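Side-chain contacts in GCN5-related N-acetyltransferase (Brucella melitensis biovar Abortus 2308, PDB 3TCV), which probably transfers an acetyl group from acetyl-CoA to an amine, perhaps a protein N-terminus: residues Cys168-Glu171 with Ser175-Ala178; Phe190-Val195 with Asn200-Trp205. All coordinates share one frame; numbering follows the deposited sequence.

Contact 1 of 2, residues Cys168-Glu171 with Ser175-Ala178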
ATOM      1  N   CYS B 168       2.469   6.756   8.654  1.00 16.11           N
ATOM      2  CA  CYS B 168       3.633   7.045   9.465  1.00 16.57           C
ATOM      3  C   CYS B 168       4.049   5.802  10.252  1.00 17.04           C
ATOM      4  O   CYS B 168       3.321   4.818  10.326  1.00 16.75           O
ATOM      5  CB  CYS B 168       3.316   8.199  10.444  1.00 16.05           C
ATOM      6  SG  CYS B 168       1.993   7.857  11.635  1.00 16.36           S
ATOM      7  N   HIS B 169       5.256   5.842  10.804  1.00 18.40           N
ATOM      8  CA  HIS B 169       5.711   4.830  11.737  0.50 18.66           C
ATOM      9  C   HIS B 169       4.708   4.773  12.851  1.00 19.23           C
ATOM     10  O   HIS B 169       4.291   5.830  13.401  1.00 19.00           O
ATOM     11  CB  HIS B 169       7.106   5.231  12.251  0.50 19.26           C
ATOM     12  CG  HIS B 169       7.943   4.093  12.792  0.50 19.24           C
ATOM     13  ND1 HIS B 169       7.549   3.326  13.811  0.50 20.15           N
ATOM     14  CD2 HIS B 169       9.223   3.659  12.448  0.50 19.47           C
ATOM     15  CE1 HIS B 169       8.507   2.420  14.094  0.50 20.23           C
ATOM     16  NE2 HIS B 169       9.532   2.629  13.265  0.50 19.94           N
ATOM     17  N   ASN B 170       4.315   3.575  13.237  1.00 19.25           N
ATOM     18  CA  ASN B 170       3.388   3.420  14.308  1.00 20.72           C
ATOM     19  C   ASN B 170       3.942   3.955  15.650  1.00 22.00           C
ATOM     20  O   ASN B 170       3.172   4.342  16.511  1.00 21.76           O
ATOM     21  CB  ASN B 170       3.006   1.974  14.451  1.00 21.65           C
ATOM     22  CG  ASN B 170       1.858   1.783  15.384  1.00 22.00           C
ATOM     23  OD1 ASN B 170       0.806   2.435  15.224  1.00 22.94           O
ATOM     24  ND2 ASN B 170       2.018   0.889  16.347  1.00 21.74           N
ATOM     25  N   GLU B 171       5.266   3.992  15.780  1.00 24.47           N
ATOM     26  CA  GLU B 171       5.921   4.531  16.992  1.00 27.08           C
ATOM     27  C   GLU B 171       6.092   6.059  16.930  1.00 26.32           C
ATOM     28  O   GLU B 171       6.529   6.665  17.914  1.00 26.79           O
ATOM     29  CB  GLU B 171       7.302   3.871  17.212  1.00 30.05           C
ATOM     30  CG  GLU B 171       7.257   2.423  17.700  1.00 33.26           C
ATOM     31  CD  GLU B 171       8.638   1.827  18.031  1.00 35.92           C
ATOM     32  OE1 GLU B 171       9.700   2.418  17.708  1.00 39.49           O
ATOM     33  OE2 GLU B 171       8.659   0.741  18.643  1.00 40.83           O
ATOM     34  N   SER B 175       3.177  12.126  14.844  1.00 18.74           N
ATOM     35  CA  SER B 175       2.599  12.004  13.501  1.00 17.96           C
ATOM     36  C   SER B 175       1.224  11.376  13.576  1.00 17.18           C
ATOM     37  O   SER B 175       0.305  11.861  12.936  1.00 16.85           O
ATOM     38  CB  SER B 175       3.475  11.196  12.546  1.00 18.15           C
ATOM     39  OG  SER B 175       2.908  11.248  11.244  1.00 17.44           O
ATOM     40  N   ARG B 176       1.066  10.328  14.376  1.00 17.46           N
ATOM     41  CA  ARG B 176      -0.234   9.719  14.546  1.00 18.34           C
ATOM     42  C   ARG B 176      -1.248  10.701  15.128  1.00 18.02           C
ATOM     43  O   ARG B 176      -2.373  10.787  14.651  1.00 18.06           O
ATOM     44  CB  ARG B 176      -0.168   8.516  15.442  1.00 19.72           C
ATOM     45  CG  ARG B 176       0.513   7.342  14.793  1.00 20.89           C
ATOM     46  CD  ARG B 176       0.253   6.081  15.578  1.00 22.05           C
ATOM     47  NE  ARG B 176       0.876   6.124  16.903  1.00 23.98           N
ATOM     48  CZ  ARG B 176       0.281   6.470  18.051  1.00 25.32           C
ATOM     49  NH1 ARG B 176      -0.979   6.851  18.088  1.00 25.78           N
ATOM     50  NH2 ARG B 176       0.973   6.438  19.192  1.00 27.00           N
ATOM     51  N   ARG B 177      -0.837  11.433  16.153  1.00 17.96           N
ATOM     52  CA  ARG B 177      -1.726  12.417  16.780  1.00 18.44           C
ATOM     53  C   ARG B 177      -2.016  13.563  15.805  1.00 17.22           C
ATOM     54  O   ARG B 177      -3.135  14.087  15.798  1.00 17.05           O
ATOM     55  CB  ARG B 177      -1.117  12.900  18.101  1.00 20.40           C
ATOM     56  CG  ARG B 177      -1.163  11.834  19.198  1.00 21.81           C
ATOM     57  CD  ARG B 177      -0.680  12.390  20.535  1.00 24.73           C
ATOM     58  NE  ARG B 177       0.734  12.769  20.544  1.00 26.68           N
ATOM     59  CZ  ARG B 177       1.746  11.946  20.855  1.00 27.72           C
ATOM     60  NH1 ARG B 177       1.525  10.668  21.157  1.00 28.91           N
ATOM     61  NH2 ARG B 177       2.990  12.400  20.839  1.00 28.63           N
ATOM     62  N   ALA B 178      -1.059  13.906  14.946  1.00 16.14           N
ATOM     63  CA  ALA B 178      -1.267  14.938  13.923  1.00 15.89           C
ATOM     64  C   ALA B 178      -2.332  14.486  12.927  1.00 15.67           C
ATOM     65  O   ALA B 178      -3.247  15.255  12.595  1.00 15.60           O
ATOM     66  CB  ALA B 178       0.032  15.270  13.180  1.00 15.95           C
TER
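Cys168 and Ser175 bring the two backbones nearest, with their CA atoms 6.5 Å apart, where strand 163-169 ends, the chain turns, and helix 173-182 begins its way back past the strand end. Both CA-CB bonds of this pair point across the gap, and the side chains meet directly: Cys168 CB lies 3.2 Å from Ser175 OG. That hydroxyl is also hydrogen-bonded to the indole NE1 of Trp166, which ties the first part of the helix to the strand two residues upstream of the cysteine. The sulfur of Cys168 sits between its own backbone N and carbonyl carbon (chi1 62°), and from there SG packs against the aliphatic part of the next helix residue, 3.5 Å from Arg176 CG.

Strand 163-169, the short turn after it and helix 173-182 correspond to the β5-α4 connection of the GNAT fold, with the helix following the strand after only three residues. As in relatives, this region probably lies near the acyl-CoA.

Beyond the sulfur, Arg176 bends at chi3 (-66°), and NE reaches the loop backbone: Arg176 NE donates to Asn170 O at 2.9 Å. The bond is bent, with an N-H...O angle of 143°, and the acceptor lies somewhat out of the guanidinium plane. The Asn170 side chain crosses the arginine at a slant, amide and guanidinium planes well apart from parallel, with Asn170 OD1 3.7 Å from Arg176 CD, a van der Waals approach. Within the turn, His169 ND1 accepts from Glu171 N at 3.1 Å, close to the ring plane. In the conformer described, His169 NE2 is also hydrogen-bonded to Asn200 O.

Contact 2 of 2, residues Phe190-Val195 with Asn200-Trp205; sequences FRQHMV and NRDTAW
The hairpin of strands 185-196 and 199-209 is interrupted here by a classic beta bulge: two residues, His193 and Met194, stand opposite the single Arg201, and the register shifts by two from the Phe190-Thr203 pair. Both Phe190-Thr203 and Met194-Arg201 are antiparallel hydrogen-bonded pairs, with Arg201 N to Met194 O at 2.9 Å. Between them a type II turn from Phe190 to His193 lifts the chain away from its partner, and Asp202 bridges the detour. Asp202 OD1 takes Gln192 N on the anti side, at 2.8 Å and nearly straight (174°), while Asn200 ND2 comes to the same oxygen from above the carboxylate plane. Two donors thus grip one oxygen. The tips of Arg191, Gln192 and Asn200 turn to the second subunit, to its Glu212, Asp210 and Arg162 respectively, which places the bulge at the dimer interface.

On the face carrying Phe190 and Thr203, aromatic packing takes over. The edge of Trp205 is directed at the face of Phe190 in an edge-to-face pair, planes at 54°, with Trp205 NE1 3.3 Å from Phe190 CD2. Met194 runs beside Arg201, and its SD lies over one face of the guanidinium, Met194 SD being 3.6 Å from Arg201 NE. Arg201 stays extended from CG to NE, and its NH1 forms a salt bridge with Glu167. The imidazole of His193 swings to Thr203 because chi1 is -173°, CG lying opposite the backbone N. The hydroxyl has two partners: Arg201 NE donates to Thr203 OG1 at 2.9 Å, and His193 ND1 meets Thr203 OG1 at the ring edge, 2.6 Å away.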
ATOM      1  N   PHE B 190       0.290  -1.976   9.243  1.00 13.04           N
ATOM      2  CA  PHE B 190       1.008  -2.950   8.461  1.00 12.83           C
ATOM      3  C   PHE B 190       2.267  -3.306   9.248  1.00 12.96           C
ATOM      4  O   PHE B 190       3.227  -2.505   9.341  1.00 13.19           O
ATOM      5  CB  PHE B 190       1.399  -2.431   7.069  1.00 12.87           C
ATOM      6  CG  PHE B 190       0.259  -2.357   6.051  1.00 12.83           C
ATOM      7  CD1 PHE B 190      -1.073  -2.510   6.413  1.00 12.99           C
ATOM      8  CD2 PHE B 190       0.554  -2.088   4.710  1.00 13.13           C
ATOM      9  CE1 PHE B 190      -2.089  -2.397   5.467  1.00 12.99           C
ATOM     10  CE2 PHE B 190      -0.459  -1.978   3.758  1.00 13.11           C
ATOM     11  CZ  PHE B 190      -1.775  -2.143   4.151  1.00 13.06           C
ATOM     12  N   ARG B 191       2.272  -4.516   9.773  1.00 12.80           N
ATOM     13  CA  ARG B 191       3.391  -5.011  10.572  1.00 12.93           C
ATOM     14  C   ARG B 191       4.616  -5.250   9.667  1.00 12.51           C
ATOM     15  O   ARG B 191       4.501  -5.884   8.603  1.00 12.09           O
ATOM     16  CB  ARG B 191       2.985  -6.314  11.290  1.00 13.27           C
ATOM     17  CG  ARG B 191       1.748  -6.179  12.192  1.00 13.67           C
ATOM     18  CD  ARG B 191       1.278  -7.505  12.750  1.00 14.04           C
ATOM     19  NE  ARG B 191       1.073  -8.517  11.677  1.00 13.91           N
ATOM     20  CZ  ARG B 191       1.276  -9.825  11.814  1.00 14.07           C
ATOM     21  NH1 ARG B 191       1.672 -10.343  12.978  1.00 14.54           N
ATOM     22  NH2 ARG B 191       1.101 -10.641  10.771  1.00 14.08           N
ATOM     23  N   GLN B 192       5.791  -4.778  10.100  1.00 12.54           N
ATOM     24  CA  GLN B 192       7.053  -4.981   9.372  1.00 12.37           C
ATOM     25  C   GLN B 192       6.950  -4.494   7.911  1.00 12.22           C
ATOM     26  O   GLN B 192       7.465  -5.109   6.985  1.00 12.18           O
ATOM     27  CB  GLN B 192       7.516  -6.449   9.466  1.00 12.35           C
ATOM     28  CG  GLN B 192       7.706  -6.911  10.901  1.00 12.84           C
ATOM     29  CD  GLN B 192       8.487  -8.212  11.111  1.00 12.85           C
ATOM     30  OE1 GLN B 192       8.903  -8.506  12.244  1.00 13.45           O
ATOM     31  NE2 GLN B 192       8.682  -9.000  10.051  1.00 12.54           N
ATOM     32  N   HIS B 193       6.304  -3.354   7.738  1.00 12.29           N
ATOM     33  CA  HIS B 193       6.091  -2.748   6.430  1.00 12.29           C
ATOM     34  C   HIS B 193       7.361  -2.221   5.812  1.00 12.71           C
ATOM     35  O   HIS B 193       7.506  -2.215   4.607  1.00 12.59           O
ATOM     36  CB  HIS B 193       5.079  -1.630   6.588  1.00 12.26           C
ATOM     37  CG  HIS B 193       4.635  -1.006   5.306  1.00 12.23           C
ATOM     38  ND1 HIS B 193       4.492   0.343   5.166  1.00 12.44           N
ATOM     39  CD2 HIS B 193       4.205  -1.577   4.111  1.00 12.32           C
ATOM     40  CE1 HIS B 193       4.026   0.611   3.924  1.00 12.55           C
ATOM     41  NE2 HIS B 193       3.863  -0.558   3.273  1.00 12.36           N
ATOM     42  N   MET B 194       8.273  -1.732   6.640  1.00 13.28           N
ATOM     43  CA  MET B 194       9.533  -1.173   6.161  1.00 13.89           C
ATOM     44  C   MET B 194      10.656  -1.442   7.165  1.00 14.09           C
ATOM     45  O   MET B 194      10.407  -1.742   8.327  1.00 14.05           O
ATOM     46  CB  MET B 194       9.462   0.353   5.959  1.00 14.70           C
ATOM     47  CG  MET B 194       8.290   0.848   5.148  1.00 14.80           C
ATOM     48  SD  MET B 194       8.220   2.643   4.964  1.00 15.89           S
ATOM     49  CE  MET B 194       9.483   2.830   3.698  1.00 16.83           C
ATOM     50  N   VAL B 195      11.876  -1.305   6.668  1.00 14.41           N
ATOM     51  CA  VAL B 195      13.081  -1.131   7.462  1.00 14.86           C
ATOM     52  C   VAL B 195      13.610   0.282   7.155  1.00 15.53           C
ATOM     53  O   VAL B 195      13.923   0.604   5.990  1.00 16.37           O
ATOM     54  CB  VAL B 195      14.140  -2.192   7.126  1.00 14.67           C
ATOM     55  CG1 VAL B 195      15.397  -1.963   7.999  1.00 14.95           C
ATOM     56  CG2 VAL B 195      13.576  -3.612   7.312  1.00 14.23           C
ATOM     57  N   ASN B 200      13.011  -1.567  12.519  1.00 16.27           N
ATOM     58  CA  ASN B 200      11.702  -1.984  12.021  1.00 15.60           C
ATOM     59  C   ASN B 200      10.730  -0.822  11.991  1.00 15.74           C
ATOM     60  O   ASN B 200      10.775   0.051  12.855  1.00 15.90           O
ATOM     61  CB  ASN B 200      11.110  -3.047  12.913  1.00 15.51           C
ATOM     62  CG  ASN B 200       9.730  -3.439  12.460  1.00 15.18           C
ATOM     63  OD1 ASN B 200       9.588  -4.008  11.376  1.00 14.36           O
ATOM     64  ND2 ASN B 200       8.707  -3.158  13.287  1.00 15.20           N
ATOM     65  N   ARG B 201       9.871  -0.805  10.974  1.00 15.34           N
ATOM     66  CA  ARG B 201       8.751   0.119  10.936  1.00 15.44           C
ATOM     67  C   ARG B 201       7.481  -0.670  10.688  1.00 15.14           C
ATOM     68  O   ARG B 201       7.363  -1.325   9.658  1.00 14.46           O
ATOM     69  CB  ARG B 201       8.911   1.133   9.819  1.00 15.40           C
ATOM     70  CG  ARG B 201       7.629   1.956   9.591  1.00 15.55           C
ATOM     71  CD  ARG B 201       7.848   3.179   8.723  1.00 15.89           C
ATOM     72  NE  ARG B 201       6.612   3.631   8.058  1.00 15.89           N
ATOM     73  CZ  ARG B 201       6.425   4.837   7.528  1.00 15.99           C
ATOM     74  NH1 ARG B 201       5.315   5.090   6.856  1.00 15.84           N
ATOM     75  NH2 ARG B 201       7.353   5.778   7.642  1.00 16.35           N
ATOM     76  N   ASP B 202       6.557  -0.611  11.649  1.00 15.59           N
ATOM     77  CA  ASP B 202       5.178  -0.969  11.396  1.00 15.40           C
ATOM     78  C   ASP B 202       4.506   0.329  10.969  1.00 15.24           C
ATOM     79  O   ASP B 202       4.670   1.351  11.654  1.00 16.48           O
ATOM     80  CB  ASP B 202       4.501  -1.479  12.651  1.00 15.84           C
ATOM     81  CG  ASP B 202       5.204  -2.671  13.276  1.00 16.47           C
ATOM     82  OD1 ASP B 202       5.820  -3.515  12.593  1.00 15.42           O
ATOM     83  OD2 ASP B 202       5.119  -2.760  14.522  1.00 18.43           O
ATOM     84  N   THR B 203       3.766   0.300   9.866  1.00 14.44           N
ATOM     85  CA  THR B 203       3.109   1.508   9.355  1.00 14.04           C
ATOM     86  C   THR B 203       1.649   1.599   9.782  1.00 13.82           C
ATOM     87  O   THR B 203       0.871   0.717   9.479  1.00 13.43           O
ATOM     88  CB  THR B 203       3.207   1.569   7.823  1.00 13.75           C
ATOM     89  OG1 THR B 203       4.590   1.681   7.437  1.00 13.85           O
ATOM     90  CG2 THR B 203       2.395   2.760   7.292  1.00 13.77           C
ATOM     91  N   ALA B 204       1.304   2.707  10.446  1.00 13.98           N
ATOM     92  CA  ALA B 204      -0.060   3.131  10.759  1.00 13.71           C
ATOM     93  C   ALA B 204      -0.618   3.898   9.563  1.00 13.45           C
ATOM     94  O   ALA B 204       0.001   4.871   9.084  1.00 13.23           O
ATOM     95  CB  ALA B 204      -0.050   4.036  11.991  1.00 14.05           C
ATOM     96  N   TRP B 205      -1.788   3.468   9.102  1.00 13.10           N
ATOM     97  CA  TRP B 205      -2.529   4.050   7.965  1.00 12.83           C
ATOM     98  C   TRP B 205      -3.795   4.728   8.404  1.00 12.91           C
ATOM     99  O   TRP B 205      -4.554   4.199   9.230  1.00 12.99           O
ATOM    100  CB  TRP B 205      -2.935   2.943   6.988  1.00 12.66           C
ATOM    101  CG  TRP B 205      -1.798   2.381   6.193  1.00 12.71           C
ATOM    102  CD1 TRP B 205      -1.076   1.225   6.454  1.00 12.67           C
ATOM    103  CD2 TRP B 205      -1.201   2.948   4.980  1.00 12.76           C
ATOM    104  NE1 TRP B 205      -0.087   1.052   5.517  1.00 12.72           N
ATOM    105  CE2 TRP B 205      -0.125   2.042   4.596  1.00 12.82           C
ATOM    106  CE3 TRP B 205      -1.459   4.062   4.187  1.00 12.93           C
ATOM    107  CZ2 TRP B 205       0.651   2.263   3.471  1.00 13.08           C
ATOM    108  CZ3 TRP B 205      -0.657   4.283   3.063  1.00 13.11           C
ATOM    109  CH2 TRP B 205       0.365   3.386   2.716  1.00 13.15           C
TER

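Residues 168-178 come first along the chain and the hairpin, 190-205, only after them; the centres of the two contacts are about 11 Å apart, on the same side of the chain's centre. Strand 163-169 joins them: it lies beside strand 199-209 in the mixed sheet, and strand 199-209 pairs in turn with 185-196, an outermost strand of the chain's sheet. Asn170 N lies 2.8 Å from Asp202 O, a probable hydrogen bond that connects the loop of contact 1 to the bulged hairpin of contact 2. The helix therefore packs at the end of a strand adjoining the hairpin that meets the second subunit, whereas no other chain of the assembly touches contact 1.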